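Local structure of SusD superfamily protein (Parabacteroides distasonis, 3OTN) at residues Y335-F339 against D417-E421. The protein probably binds carbohydrate or another nutrient at the bacterial outer membrane. Numbering follows the deposited sequence.
Sequences YIYKF and DLCYE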
loop_
_atom_site.group_PDB
_atom_site.type_symbol
_atom_site.label_atom_id
_atom_site.label_comp_id
_atom_site.label_asym_id
_atom_site.label_seq_id
_atom_site.Cartn_x
_atom_site.Cartn_y
_atom_site.Cartn_z
ATOM N N TYR A 335 -0.443 -20.161 4.879
ATOM C CA TYR A 335 0.522 -19.180 4.418
ATOM C C TYR A 335 -0.067 -18.394 3.255
ATOM O O TYR A 335 -0.971 -18.887 2.549
ATOM C CB TYR A 335 1.808 -19.876 4.021
ATOM C CG TYR A 335 2.478 -20.512 5.211
ATOM C CD1 TYR A 335 3.406 -19.790 5.970
ATOM C CD2 TYR A 335 2.144 -21.812 5.626
ATOM C CE1 TYR A 335 4.004 -20.352 7.116
ATOM C CE2 TYR A 335 2.737 -22.382 6.772
ATOM C CZ TYR A 335 3.667 -21.647 7.502
ATOM O OH TYR A 335 4.269 -22.191 8.614
ATOM N N ILE A 336 0.427 -17.173 3.078
ATOM C CA ILE A 336 0.002 -16.331 1.973
ATOM C C ILE A 336 0.612 -16.792 0.657
ATOM O O ILE A 336 1.825 -16.827 0.505
ATOM C CB ILE A 336 0.296 -14.849 2.227
ATOM C CG1 ILE A 336 -0.567 -14.352 3.403
ATOM C CG2 ILE A 336 -0.046 -14.052 0.932
ATOM C CD1 ILE A 336 0.053 -13.211 4.267
ATOM N N TYR A 337 -0.273 -17.159 -0.268
ATOM C CA TYR A 337 0.034 -17.554 -1.639
ATOM C C TYR A 337 -0.259 -16.443 -2.646
ATOM O O TYR A 337 0.136 -16.549 -3.810
ATOM C CB TYR A 337 -0.831 -18.772 -2.020
ATOM C CG TYR A 337 -0.325 -19.620 -3.156
ATOM C CD1 TYR A 337 0.870 -20.331 -3.049
ATOM C CD2 TYR A 337 -1.051 -19.732 -4.358
ATOM C CE1 TYR A 337 1.329 -21.146 -4.106
ATOM C CE2 TYR A 337 -0.576 -20.540 -5.412
ATOM C CZ TYR A 337 0.597 -21.246 -5.269
ATOM O OH TYR A 337 1.055 -22.040 -6.300
ATOM N N LYS A 338 -0.902 -15.362 -2.195
ATOM C CA LYS A 338 -1.359 -14.255 -3.075
ATOM C C LYS A 338 -0.269 -13.680 -4.002
ATOM O O LYS A 338 -0.540 -13.300 -5.156
ATOM C CB LYS A 338 -1.961 -13.178 -2.183
ATOM C CG LYS A 338 -2.749 -12.119 -2.827
ATOM C CD LYS A 338 -3.518 -11.339 -1.756
ATOM C CE LYS A 338 -4.163 -10.147 -2.357
ATOM N NZ LYS A 338 -5.104 -9.459 -1.450
ATOM N N PHE A 339 0.972 -13.713 -3.532
ATOM C CA PHE A 339 2.115 -13.120 -4.236
ATOM C C PHE A 339 3.177 -14.150 -4.625
ATOM O O PHE A 339 4.313 -13.798 -4.810
ATOM C CB PHE A 339 2.720 -12.042 -3.343
ATOM C CG PHE A 339 1.693 -11.078 -2.788
ATOM C CD1 PHE A 339 0.942 -10.285 -3.646
ATOM C CD2 PHE A 339 1.469 -10.972 -1.416
ATOM C CE1 PHE A 339 0.003 -9.374 -3.151
ATOM C CE2 PHE A 339 0.524 -10.066 -0.916
ATOM C CZ PHE A 339 -0.193 -9.266 -1.791
ATOM N N ASP A 417 -10.557 -8.926 -0.216
ATOM C CA ASP A 417 -9.958 -8.856 -1.550
ATOM C C ASP A 417 -8.588 -8.195 -1.560
ATOM O O ASP A 417 -7.705 -8.600 -2.335
ATOM C CB ASP A 417 -10.874 -8.128 -2.547
ATOM C CG ASP A 417 -10.971 -8.844 -3.875
ATOM O OD1 ASP A 417 -11.398 -10.013 -3.822
ATOM O OD2 ASP A 417 -10.606 -8.269 -4.940
ATOM N N LEU A 418 -8.417 -7.173 -0.719
ATOM C CA LEU A 418 -7.153 -6.438 -0.658
ATOM C C LEU A 418 -6.201 -6.831 0.491
ATOM O O LEU A 418 -5.248 -6.110 0.784
ATOM C CB LEU A 418 -7.445 -4.934 -0.611
ATOM C CG LEU A 418 -8.476 -4.452 -1.655
ATOM C CD1 LEU A 418 -8.750 -2.962 -1.457
ATOM C CD2 LEU A 418 -7.954 -4.736 -3.068
ATOM N N CYS A 419 -6.437 -7.958 1.152
ATOM C CA CYS A 419 -5.605 -8.316 2.287
ATOM C C CYS A 419 -4.127 -8.430 1.928
ATOM O O CYS A 419 -3.787 -8.955 0.874
ATOM C CB CYS A 419 -6.056 -9.637 2.918
ATOM S SG CYS A 419 -6.231 -11.046 1.752
ATOM N N TYR A 420 -3.282 -7.957 2.848
ATOM C CA TYR A 420 -1.838 -8.049 2.776
ATOM C C TYR A 420 -1.240 -7.226 1.654
ATOM O O TYR A 420 -0.117 -7.511 1.227
ATOM C CB TYR A 420 -1.376 -9.519 2.743
ATOM C CG TYR A 420 -2.039 -10.308 3.887
ATOM C CD1 TYR A 420 -1.813 -9.951 5.210
ATOM C CD2 TYR A 420 -2.916 -11.342 3.633
ATOM C CE1 TYR A 420 -2.433 -10.629 6.260
ATOM C CE2 TYR A 420 -3.558 -12.027 4.685
ATOM C CZ TYR A 420 -3.303 -11.655 5.993
ATOM O OH TYR A 420 -3.901 -12.311 7.059
ATOM N N GLU A 421 -1.988 -6.213 1.197
ATOM C CA GLU A 421 -1.553 -5.277 0.135
ATOM C C GLU A 421 -1.291 -3.873 0.666
ATOM O O GLU A 421 -1.263 -2.907 -0.106
ATOM C CB GLU A 421 -2.626 -5.205 -0.971
ATOM C CG GLU A 421 -2.826 -6.464 -1.777
ATOM C CD GLU A 421 -3.960 -6.339 -2.846
ATOM O OE1 GLU A 421 -3.994 -5.355 -3.597
ATOM O OE2 GLU A 421 -4.813 -7.238 -2.914
#
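The nearest CA atoms across the contact are those of Ile336 and Tyr420, 8.5 Å apart, where the end of strand 334-336 runs into a loop and faces the type II turn Leu418-Glu421. That spacing is bridged by side chains, above all by Lys338. With CG anti to the backbone N (chi1 -167°) and the chain extended beyond it, the lysine reaches out straight and delivers its ammonium group to the end of helix 403-418 and the turn that follows, where three oxygens receive it. NZ donates a hydrogen bond to Cys419 O (2.7 Å), in the carbonyl plane and on a lone pair, at a C=O...N angle of 133°. It donates a second to Asp417 O (2.9 Å) differently, standing 44° out of that carbonyl's plane. The third partner is charged: Glu421 OE2 offers its anti lone pair to NZ at 2.7 Å, making a salt bridge, and the same oxygen also pairs with Arg359, while Tyr307 OH is hydrogen-bonded to Asp417 O as well. A buried positive charge is thus met by two carbonyls and a carboxylate, which would probably help to stabilise it.

In this SusD-family fold the contact joins an outer strand of a three-stranded antiparallel sheet, and the loop that follows it, to the turn after helix 403-418. Beside the lysine, Ile336 sets CD1 over the centre of one face of the Tyr420 ring, a CH-pi contact 3.6 Å from the centroid; the ring's hydroxyl is hydrogen-bonded to Lys54 O. Phe339 receives Glu421 CG at its edge, with CZ 3.8 Å from that carbon. Phe339 CE2 also comes 3.4 Å from Tyr420 O, a buried carbonyl oxygen without a hydrogen-bond partner in the model, while the rings of Phe268 and Trp355 pack against the same phenylalanine.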